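Local atomic coordinates of type II restriction enzyme AgeI (Thalassobius gelatinovorus, PDB entry 5DWA), a protein that recognises the double-stranded DNA sequence 5'-ACCGGT-3' and cleaves it after the first A, acting as a type II restriction endonuclease. Residues A[49-54]-A[69-74]; A[53-58]-A[260-265]; A[63-68]-A[209-214]. One frame throughout, in Å; residues are numbered along the deposited sequence. Where two conformers were deposited one is given.

Interaction 1: residues A[49-54]-A[69-74]. With nucleotides of chain C.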
loop_
_atom_site.group_PDB
_atom_site.type_symbol
_atom_site.label_atom_id
_atom_site.label_comp_id
_atom_site.label_asym_id
_atom_site.label_seq_id
_atom_site.Cartn_x
_atom_site.Cartn_y
_atom_site.Cartn_z
ATOM N N GLN A 49 15.896 -13.363 12.022
ATOM C CA GLN A 49 16.673 -14.464 12.584
ATOM C C GLN A 49 15.761 -15.499 13.230
ATOM O O GLN A 49 16.006 -16.698 13.113
ATOM C CB GLN A 49 17.716 -13.952 13.590
ATOM C CG GLN A 49 18.824 -13.088 12.977
ATOM C CD GLN A 49 19.544 -13.749 11.798
ATOM O OE1 GLN A 49 19.703 -14.970 11.748
ATOM N NE2 GLN A 49 19.979 -12.933 10.842
ATOM N N ALA A 50 14.683 -15.056 13.884
ATOM C CA ALA A 50 13.739 -16.005 14.451
ATOM C C ALA A 50 13.078 -16.866 13.372
ATOM O O ALA A 50 12.768 -18.038 13.597
ATOM C CB ALA A 50 12.689 -15.282 15.263
ATOM N N PHE A 51 12.857 -16.295 12.195
ATOM C CA PHE A 51 12.259 -17.067 11.119
ATOM C C PHE A 51 13.209 -18.149 10.616
ATOM O O PHE A 51 12.800 -19.283 10.359
ATOM C CB PHE A 51 11.837 -16.149 9.965
ATOM C CG PHE A 51 11.133 -16.868 8.845
ATOM C CD1 PHE A 51 9.982 -17.606 9.094
ATOM C CD2 PHE A 51 11.602 -16.785 7.540
ATOM C CE1 PHE A 51 9.323 -18.263 8.061
ATOM C CE2 PHE A 51 10.951 -17.436 6.503
ATOM C CZ PHE A 51 9.804 -18.173 6.762
ATOM N N VAL A 52 14.480 -17.795 10.465
ATOM C CA VAL A 52 15.484 -18.763 10.040
ATOM C C VAL A 52 15.600 -19.878 11.081
ATOM O O VAL A 52 15.671 -21.063 10.740
ATOM C CB VAL A 52 16.841 -18.087 9.828
ATOM C CG1 VAL A 52 17.930 -19.117 9.561
ATOM C CG2 VAL A 52 16.763 -17.102 8.671
ATOM N N MET A 53 15.579 -19.486 12.349
ATOM C CA MET A 53 15.590 -20.443 13.447
ATOM C C MET A 53 14.341 -21.321 13.432
ATOM O O MET A 53 14.433 -22.546 13.521
ATOM C CB MET A 53 15.721 -19.708 14.787
ATOM C CG MET A 53 15.769 -20.615 16.017
ATOM S SD MET A 53 14.126 -20.868 16.707
ATOM C CE MET A 53 14.557 -21.748 18.215
ATOM N N ALA A 54 13.170 -20.700 13.304
ATOM C CA ALA A 54 11.918 -21.454 13.387
ATOM C C ALA A 54 11.777 -22.480 12.270
ATOM O O ALA A 54 11.247 -23.569 12.487
ATOM C CB ALA A 54 10.714 -20.504 13.375
ATOM N N HIS A 69 1.255 -17.279 11.770
ATOM C CA HIS A 69 0.533 -17.772 12.944
ATOM C C HIS A 69 1.403 -17.812 14.195
ATOM O O HIS A 69 0.872 -17.889 15.301
ATOM C CB HIS A 69 -0.051 -19.177 12.701
ATOM C CG HIS A 69 -1.187 -19.208 11.726
ATOM N ND1 HIS A 69 -2.195 -18.272 11.724
ATOM C CD2 HIS A 69 -1.481 -20.079 10.731
ATOM C CE1 HIS A 69 -3.057 -18.553 10.765
ATOM N NE2 HIS A 69 -2.647 -19.648 10.147
ATOM N N VAL A 70 2.728 -17.767 14.034
ATOM C CA VAL A 70 3.615 -17.829 15.200
ATOM C C VAL A 70 4.325 -16.502 15.444
ATOM O O VAL A 70 4.036 -15.820 16.421
ATOM C CB VAL A 70 4.666 -18.955 15.065
ATOM C CG1 VAL A 70 5.581 -18.998 16.301
ATOM C CG2 VAL A 70 3.976 -20.288 14.854
ATOM N N LEU A 71 5.232 -16.114 14.549
ATOM C CA LEU A 71 6.029 -14.903 14.758
ATOM C C LEU A 71 5.174 -13.635 14.837
ATOM O O LEU A 71 5.325 -12.840 15.755
ATOM C CB LEU A 71 7.091 -14.755 13.653
ATOM C CG LEU A 71 8.142 -15.870 13.547
ATOM C CD1 LEU A 71 9.215 -15.532 12.507
ATOM C CD2 LEU A 71 8.783 -16.161 14.910
ATOM N N TYR A 72 4.263 -13.464 13.880
ATOM C CA TYR A 72 3.325 -12.340 13.902
ATOM C C TYR A 72 2.565 -12.236 15.208
ATOM O O TYR A 72 2.486 -11.174 15.820
ATOM C CB TYR A 72 2.344 -12.507 12.752
ATOM C CG TYR A 72 1.189 -11.536 12.652
ATOM C CD1 TYR A 72 1.385 -10.158 12.667
ATOM C CD2 TYR A 72 -0.096 -12.010 12.426
ATOM C CE1 TYR A 72 0.318 -9.282 12.518
ATOM C CE2 TYR A 72 -1.154 -11.152 12.280
ATOM C CZ TYR A 72 -0.950 -9.798 12.309
ATOM O OH TYR A 72 -2.033 -8.968 12.134
ATOM N N ARG A 73 1.996 -13.362 15.622
ATOM C CA ARG A 73 1.147 -13.390 16.804
ATOM C C ARG A 73 1.926 -13.099 18.072
ATOM O O ARG A 73 1.479 -12.334 18.927
ATOM C CB ARG A 73 0.454 -14.745 16.923
ATOM C CG ARG A 73 -0.568 -14.990 15.845
ATOM C CD ARG A 73 -1.681 -13.960 15.876
ATOM N NE ARG A 73 -2.568 -14.138 14.734
ATOM C CZ ARG A 73 -3.627 -13.381 14.473
ATOM N NH1 ARG A 73 -3.949 -12.373 15.271
ATOM N NH2 ARG A 73 -4.359 -13.629 13.402
ATOM N N ILE A 74 3.089 -13.723 18.195
ATOM C CA ILE A 74 3.934 -13.502 19.353
ATOM C C ILE A 74 4.402 -12.046 19.396
ATOM O O ILE A 74 4.392 -11.414 20.449
ATOM C CB ILE A 74 5.147 -14.458 19.354
ATOM C CG1 ILE A 74 4.671 -15.898 19.579
ATOM C CG2 ILE A 74 6.133 -14.065 20.429
ATOM C CD1 ILE A 74 5.772 -16.938 19.533
ATOM P P DG C 8 -4.799 -9.843 9.715
ATOM O OP1 DG C 8 -3.969 -10.208 10.890
ATOM O OP2 DG C 8 -5.063 -10.866 8.677
ATOM O "O5'" DG C 8 -6.166 -9.275 10.277
ATOM C "C5'" DG C 8 -6.112 -8.225 11.239
ATOM C "C4'" DG C 8 -7.235 -7.231 11.022
ATOM O "O4'" DG C 8 -7.031 -6.504 9.781
ATOM C "C3'" DG C 8 -8.615 -7.839 10.938
ATOM O "O3'" DG C 8 -9.496 -6.978 11.633
ATOM C "C2'" DG C 8 -8.889 -7.899 9.418
ATOM C "C1'" DG C 8 -8.149 -6.680 8.907
ATOM N N9 DG C 8 -7.592 -6.810 7.566
ATOM C C8 DG C 8 -6.906 -7.881 7.047
ATOM N N7 DG C 8 -6.457 -7.669 5.827
ATOM C C5 DG C 8 -6.830 -6.360 5.559
ATOM C C6 DG C 8 -6.624 -5.578 4.407
ATOM O O6 DG C 8 -6.015 -5.888 3.382
ATOM N N1 DG C 8 -7.179 -4.306 4.530
ATOM C C2 DG C 8 -7.854 -3.843 5.637
ATOM N N2 DG C 8 -8.322 -2.574 5.585
ATOM N N3 DG C 8 -8.055 -4.575 6.722
ATOM C C4 DG C 8 -7.525 -5.816 6.610
ATOM P P DG C 7 1.145 -8.861 6.910
ATOM O OP1 DG C 7 1.803 -9.658 7.967
ATOM O OP2 DG C 7 1.026 -9.394 5.545
ATOM O "O5'" DG C 7 -0.343 -8.546 7.396
ATOM C "C5'" DG C 7 -0.582 -7.895 8.621
ATOM C "C4'" DG C 7 -2.058 -7.540 8.720
ATOM O "O4'" DG C 7 -2.343 -6.404 7.866
ATOM C "C3'" DG C 7 -3.004 -8.637 8.257
ATOM O "O3'" DG C 7 -4.180 -8.549 9.008
ATOM C "C2'" DG C 7 -3.257 -8.270 6.789
ATOM C "C1'" DG C 7 -3.303 -6.757 6.870
ATOM N N9 DG C 7 -2.880 -6.084 5.658
ATOM C C8 DG C 7 -2.299 -6.643 4.543
ATOM N N7 DG C 7 -1.961 -5.758 3.647
ATOM C C5 DG C 7 -2.305 -4.543 4.219
ATOM C C6 DG C 7 -2.170 -3.227 3.723
ATOM O O6 DG C 7 -1.683 -2.859 2.645
ATOM N N1 DG C 7 -2.643 -2.285 4.623
ATOM C C2 DG C 7 -3.184 -2.572 5.851
ATOM N N2 DG C 7 -3.581 -1.528 6.582
ATOM N N3 DG C 7 -3.321 -3.798 6.325
ATOM C C4 DG C 7 -2.861 -4.729 5.461
#
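L71 reaches across from helix 63-78 and sets its two methyls on neighbouring residues of helix 43-57. CD1 lies 3.7 Å from CB of F51 and equally near that residue's CA, while CD2 rests 4.0 Å from CB of A50, so the isobutyl fork straddles the helix surface at these two positions. The side chains of F51 and L71 cross at about a right angle. F51 carries CG anti to its own backbone N (chi1 -177°), and the ring leads off toward W67, which it meets edge-to-face, and F262. F32 of helix 22-36 touches both A50 and L71.

Y72, the next residue along, serves the DNA. Its OH donates a hydrogen bond of 2.6 Å to OP1 of DG8 of chain C, the phosphate oxygen lying at the ring edge, near the ring plane; CE2 is 3.3 Å from the same OP1. A phenylalanine here would probably leave that phosphate oxygen without its tyrosine donor. No hydrogen bond links the two helices in this contact, which implies apolar cohesion on one side of helix 63-78 and, at Y72, a polar grip on the DNA phosphate, a contact that probably does not read the base sequence.

Interaction 2: residues A[53-58]-A[260-265]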
loop_
_atom_site.group_PDB
_atom_site.type_symbol
_atom_site.label_atom_id
_atom_site.label_comp_id
_atom_site.label_asym_id
_atom_site.label_seq_id
_atom_site.Cartn_x
_atom_site.Cartn_y
_atom_site.Cartn_z
ATOM N N MET A 53 15.579 -19.486 12.349
ATOM C CA MET A 53 15.590 -20.443 13.447
ATOM C C MET A 53 14.341 -21.321 13.432
ATOM O O MET A 53 14.433 -22.546 13.521
ATOM C CB MET A 53 15.721 -19.708 14.787
ATOM C CG MET A 53 15.769 -20.615 16.017
ATOM S SD MET A 53 14.126 -20.868 16.707
ATOM C CE MET A 53 14.557 -21.748 18.215
ATOM N N ALA A 54 13.170 -20.700 13.304
ATOM C CA ALA A 54 11.918 -21.454 13.387
ATOM C C ALA A 54 11.777 -22.480 12.270
ATOM O O ALA A 54 11.247 -23.569 12.487
ATOM C CB ALA A 54 10.714 -20.504 13.375
ATOM N N THR A 55 12.229 -22.125 11.068
ATOM C CA THR A 55 12.133 -23.045 9.948
ATOM C C THR A 55 13.139 -24.181 10.060
ATOM O O THR A 55 12.960 -25.232 9.449
ATOM C CB THR A 55 12.332 -22.325 8.600
ATOM O OG1 THR A 55 13.527 -21.539 8.642
ATOM C CG2 THR A 55 11.142 -21.420 8.318
ATOM N N GLU A 56 14.191 -23.974 10.842
ATOM C CA GLU A 56 15.138 -25.051 11.078
ATOM C C GLU A 56 14.643 -25.956 12.209
ATOM O O GLU A 56 14.846 -27.166 12.165
ATOM C CB GLU A 56 16.525 -24.479 11.367
ATOM C CG GLU A 56 17.185 -23.923 10.099
ATOM C CD GLU A 56 18.520 -23.256 10.350
ATOM O OE1 GLU A 56 18.985 -23.259 11.508
ATOM O OE2 GLU A 56 19.108 -22.729 9.383
ATOM N N VAL A 57 13.957 -25.382 13.195
ATOM C CA VAL A 57 13.334 -26.178 14.255
ATOM C C VAL A 57 12.178 -27.002 13.701
ATOM O O VAL A 57 11.970 -28.152 14.089
ATOM C CB VAL A 57 12.807 -25.289 15.407
ATOM C CG1 VAL A 57 11.979 -26.109 16.403
ATOM C CG2 VAL A 57 13.954 -24.599 16.103
ATOM N N CYS A 58 11.423 -26.401 12.786
ATOM C CA CYS A 58 10.256 -27.046 12.199
ATOM C C CYS A 58 10.348 -27.079 10.680
ATOM O O CYS A 58 9.622 -26.360 9.987
ATOM C CB CYS A 58 8.979 -26.326 12.631
ATOM S SG CYS A 58 8.740 -26.322 14.427
ATOM N N SER A 260 8.090 -23.964 -2.275
ATOM C CA SER A 260 8.986 -24.804 -1.482
ATOM C C SER A 260 8.962 -24.444 -0.015
ATOM O O SER A 260 8.408 -23.416 0.375
ATOM C CB SER A 260 10.426 -24.703 -1.996
ATOM O OG SER A 260 11.052 -23.505 -1.564
ATOM N N GLY A 261 9.570 -25.308 0.794
ATOM C CA GLY A 261 9.873 -24.975 2.170
ATOM C C GLY A 261 11.003 -23.962 2.184
ATOM O O GLY A 261 11.576 -23.643 1.136
ATOM N N PHE A 262 11.342 -23.451 3.358
ATOM C CA PHE A 262 12.314 -22.371 3.445
ATOM C C PHE A 262 13.686 -22.864 3.885
ATOM O O PHE A 262 14.696 -22.540 3.266
ATOM C CB PHE A 262 11.809 -21.284 4.393
ATOM C CG PHE A 262 12.631 -20.031 4.373
ATOM C CD1 PHE A 262 12.532 -19.140 3.316
ATOM C CD2 PHE A 262 13.483 -19.729 5.424
ATOM C CE1 PHE A 262 13.277 -17.973 3.301
ATOM C CE2 PHE A 262 14.239 -18.564 5.415
ATOM C CZ PHE A 262 14.133 -17.687 4.346
ATOM N N SER A 263 13.721 -23.648 4.950
ATOM C CA SER A 263 14.978 -24.185 5.446
ATOM C C SER A 263 15.519 -25.264 4.515
ATOM O O SER A 263 14.757 -25.913 3.792
ATOM C CB SER A 263 14.794 -24.750 6.851
ATOM O OG SER A 263 13.960 -25.891 6.814
ATOM N N GLY A 264 16.834 -25.451 4.541
ATOM C CA GLY A 264 17.485 -26.446 3.707
ATOM C C GLY A 264 18.800 -25.942 3.137
ATOM O O GLY A 264 19.346 -24.938 3.598
ATOM N N GLN A 265 19.313 -26.655 2.136
ATOM C CA GLN A 265 20.496 -26.224 1.392
ATOM C C GLN A 265 20.093 -25.725 0.010
ATOM O O GLN A 265 19.520 -24.645 -0.120
ATOM C CB GLN A 265 21.506 -27.366 1.274
ATOM C CG GLN A 265 22.243 -27.670 2.568
ATOM C CD GLN A 265 23.160 -26.541 2.992
ATOM O OE1 GLN A 265 24.140 -26.238 2.316
ATOM N NE2 GLN A 265 22.840 -25.906 4.112
HETATM O O HOH W 1 18.238 -22.868 6.425
#
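S263 supplies the one direct hydrogen bond between the loop 260-265 and the end of helix 43-57. Its OG donates to the backbone O of T55 over 2.9 Å, with a C=O...donor angle of 127°. The hydroxyl stands 53° out of the carbonyl plane, so the bond comes from above the peptide rather than along a lone pair. With OG lodged between the backbone N and the carbonyl carbon (chi1 67°), the serine keeps its hydroxyl over T55 while CB approaches the same carbonyl oxygen to 3.2 Å.

Water adds a second polar link. Water 1 donates to OE2 of E56 over 3.1 Å and accepts a weak, long bond from N of G264; E56 is exposed, so this bridge lies at the margin of the contact.

The apolar part centres on T55. Its CB packs against CB of S263 at 3.9 Å, and its CG2 lies 4.0 Å from CB of F262. OG1 of T55 sits in the ring plane at the edge of F262, 3.7 Å from CD2, but its hydrogen bonding is directed back into its own helix, to the carbonyl oxygens of F51 and V52. F262 is further enclosed by F51, by Y240, which it meets edge-to-face, and by P63.

Hydrogen bonding of a threonine hydroxyl to carbonyls three and four residues earlier is a familiar helical pattern, and here the hydroxyl is held against its own helix while CG2 packs on CB of F262 and on L66. The contact joins the C-terminal turn of helix 43-57 to the loop leaving strand 257-259, outermost in the mixed sheet within this chain, the sheet of a PD-(D/E)XK nuclease.

Interaction 3: residues A[63-68]-A[209-214]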
loop_
_atom_site.group_PDB
_atom_site.type_symbol
_atom_site.label_atom_id
_atom_site.label_comp_id
_atom_site.label_asym_id
_atom_site.label_seq_id
_atom_site.Cartn_x
_atom_site.Cartn_y
_atom_site.Cartn_z
ATOM N N PRO A 63 6.276 -22.668 6.111
ATOM C CA PRO A 63 7.029 -21.480 6.522
ATOM C C PRO A 63 6.127 -20.258 6.651
ATOM O O PRO A 63 6.248 -19.470 7.584
ATOM C CB PRO A 63 8.046 -21.302 5.388
ATOM C CG PRO A 63 8.210 -22.676 4.808
ATOM C CD PRO A 63 6.840 -23.296 4.906
ATOM N N SER A 64 5.192 -20.128 5.724
ATOM C CA SER A 64 4.266 -19.003 5.757
ATOM C C SER A 64 3.420 -19.021 7.034
ATOM O O SER A 64 3.124 -17.965 7.596
ATOM C CB SER A 64 3.374 -19.016 4.518
ATOM O OG SER A 64 2.608 -17.832 4.419
ATOM N N ASP A 65 3.054 -20.217 7.494
ATOM C CA ASP A 65 2.309 -20.356 8.745
ATOM C C ASP A 65 3.178 -20.026 9.957
ATOM O O ASP A 65 2.691 -19.457 10.929
ATOM C CB ASP A 65 1.738 -21.775 8.891
ATOM C CG ASP A 65 0.490 -21.997 8.056
ATOM O OD1 ASP A 65 0.202 -21.177 7.162
ATOM O OD2 ASP A 65 -0.204 -23.005 8.293
ATOM N N LEU A 66 4.467 -20.359 9.901
ATOM C CA LEU A 66 5.350 -20.000 11.001
ATOM C C LEU A 66 5.462 -18.488 11.102
ATOM O O LEU A 66 5.506 -17.925 12.190
ATOM C CB LEU A 66 6.737 -20.614 10.832
ATOM C CG LEU A 66 6.825 -22.134 10.965
ATOM C CD1 LEU A 66 8.229 -22.602 10.641
ATOM C CD2 LEU A 66 6.435 -22.551 12.379
ATOM N N TRP A 67 5.515 -17.823 9.956
ATOM C CA TRP A 67 5.593 -16.370 9.956
ATOM C C TRP A 67 4.300 -15.753 10.474
ATOM O O TRP A 67 4.317 -14.873 11.335
ATOM C CB TRP A 67 5.884 -15.866 8.545
ATOM C CG TRP A 67 6.177 -14.415 8.422
ATOM C CD1 TRP A 67 5.282 -13.390 8.317
ATOM C CD2 TRP A 67 7.476 -13.827 8.350
ATOM N NE1 TRP A 67 5.952 -12.188 8.187
ATOM C CE2 TRP A 67 7.299 -12.436 8.206
ATOM C CE3 TRP A 67 8.776 -14.350 8.382
ATOM C CZ2 TRP A 67 8.389 -11.554 8.104
ATOM C CZ3 TRP A 67 9.851 -13.478 8.267
ATOM C CH2 TRP A 67 9.649 -12.091 8.126
ATOM N N HIS A 68 3.178 -16.218 9.928
ATOM C CA HIS A 68 1.894 -15.573 10.147
ATOM C C HIS A 68 1.207 -15.989 11.437
ATOM O O HIS A 68 0.619 -15.146 12.110
ATOM C CB HIS A 68 0.964 -15.854 8.959
ATOM C CG HIS A 68 -0.383 -15.216 9.079
ATOM N ND1 HIS A 68 -0.552 -13.861 9.259
ATOM C CD2 HIS A 68 -1.626 -15.751 9.046
ATOM C CE1 HIS A 68 -1.843 -13.589 9.334
ATOM N NE2 HIS A 68 -2.515 -14.719 9.207
ATOM N N LEU A 209 -9.200 -18.668 9.173
ATOM C CA LEU A 209 -7.788 -18.493 9.553
ATOM C C LEU A 209 -6.786 -19.379 8.813
ATOM O O LEU A 209 -5.591 -19.302 9.078
ATOM C CB LEU A 209 -7.594 -18.713 11.059
ATOM C CG LEU A 209 -7.857 -17.521 11.980
ATOM C CD1 LEU A 209 -7.991 -17.997 13.423
ATOM C CD2 LEU A 209 -6.754 -16.471 11.866
ATOM N N VAL A 210 -7.252 -20.208 7.890
ATOM C CA VAL A 210 -6.329 -21.028 7.122
ATOM C C VAL A 210 -5.592 -20.138 6.120
ATOM O O VAL A 210 -6.200 -19.396 5.358
ATOM C CB VAL A 210 -7.053 -22.183 6.404
ATOM C CG1 VAL A 210 -6.063 -23.042 5.637
ATOM C CG2 VAL A 210 -7.797 -23.037 7.434
ATOM N N ASN A 211 -4.270 -20.225 6.140
ATOM C CA ASN A 211 -3.414 -19.330 5.377
ATOM C C ASN A 211 -3.220 -19.802 3.934
ATOM O O ASN A 211 -2.203 -20.411 3.591
ATOM C CB ASN A 211 -2.096 -19.208 6.136
ATOM C CG ASN A 211 -1.057 -18.376 5.418
ATOM O OD1 ASN A 211 -1.377 -17.502 4.616
ATOM N ND2 ASN A 211 0.201 -18.642 5.726
ATOM N N ARG A 212 -4.211 -19.507 3.096
ATOM C CA ARG A 212 -4.252 -20.039 1.744
ATOM C C ARG A 212 -3.517 -19.162 0.738
ATOM O O ARG A 212 -3.320 -19.562 -0.405
ATOM C CB ARG A 212 -5.706 -20.231 1.298
ATOM C CG ARG A 212 -6.452 -21.215 2.171
ATOM C CD ARG A 212 -7.827 -21.530 1.620
ATOM N NE ARG A 212 -8.458 -22.567 2.430
ATOM C CZ ARG A 212 -9.153 -22.324 3.537
ATOM N NH1 ARG A 212 -9.337 -21.078 3.952
ATOM N NH2 ARG A 212 -9.677 -23.329 4.228
ATOM N N GLY A 213 -3.122 -17.963 1.153
ATOM C CA GLY A 213 -2.444 -17.065 0.229
ATOM C C GLY A 213 -3.371 -16.429 -0.797
ATOM O O GLY A 213 -4.593 -16.557 -0.712
ATOM N N GLU A 214 -2.786 -15.761 -1.786
ATOM C CA GLU A 214 -3.550 -14.925 -2.705
ATOM C C GLU A 214 -3.249 -15.196 -4.174
ATOM O O GLU A 214 -3.492 -14.340 -5.024
ATOM C CB GLU A 214 -3.289 -13.447 -2.392
ATOM C CG GLU A 214 -3.744 -13.046 -1.004
ATOM C CD GLU A 214 -3.405 -11.615 -0.635
ATOM O OE1 GLU A 214 -2.277 -11.367 -0.157
ATOM O OE2 GLU A 214 -4.281 -10.741 -0.803
HETATM O O HOH W 2 -3.025 -21.861 8.261
#
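N211 directs its side-chain amide into the first turn of helix 63-78, where ND2 makes two hydrogen bonds. One goes to OG of S64 over 2.9 Å, with an N-H...acceptor angle of 157°; the other, of the same length, goes to OD1 of D65 at 153°. Both acceptors lie close to the amide plane, as expected when each N-H has its own partner. Having CG anti to the backbone N (chi1 176°) carries the amide away from the loop toward the helix. The D65 and N211 side chains run past one another head to tail, the carboxylate turned moderately from the amide plane.

Several other polar atoms have partners as well. OD1 of N211 accepts from N of K200, so with the two ND2 bonds the amide is gripped at both ends and its rotation is fixed. The backbone O of N211 separately accepts from ND2 of N241. OG of S64 also bonds to O of L197. OD2 of D65 forms a salt bridge with R243 and accepts from water 2 at 3.0 Å; that water in turn accepts from N of N211, adding a solvent link beside the direct bond. H68 brings only CB near ND2, while its NE2 bonds to S201.

The loop bends in an inverse gamma turn with N211 at its middle position. The side chain of N211, carried on this turn, ties the loop between strand 191-196 and helix 223-230, within the BsaWI-family region of the PD-(D/E)XK fold, to the start of helix 63-78.

Helix 63-78 connects interactions 1 and 3, whose centres are 12 Å apart: N of Y72 lies 2.9 Å from O of W67, a probable hydrogen bond that continues the helix between them. Interactions 1 and 2 share helix 43-57 and meet through aromatic packing, CE2 of F51 being 3.6 Å from CD2 of F262. P63 closes the triangle, its CG standing 3.5 Å from N of F262. In sequence, interaction 3 is nested within the loop closed by interaction 2. Proximity to DNA differs: Y72 of interaction 1 touches it, interaction 3 comes within about 4 Å (nearest atoms), and interaction 2 remains about 13 Å away.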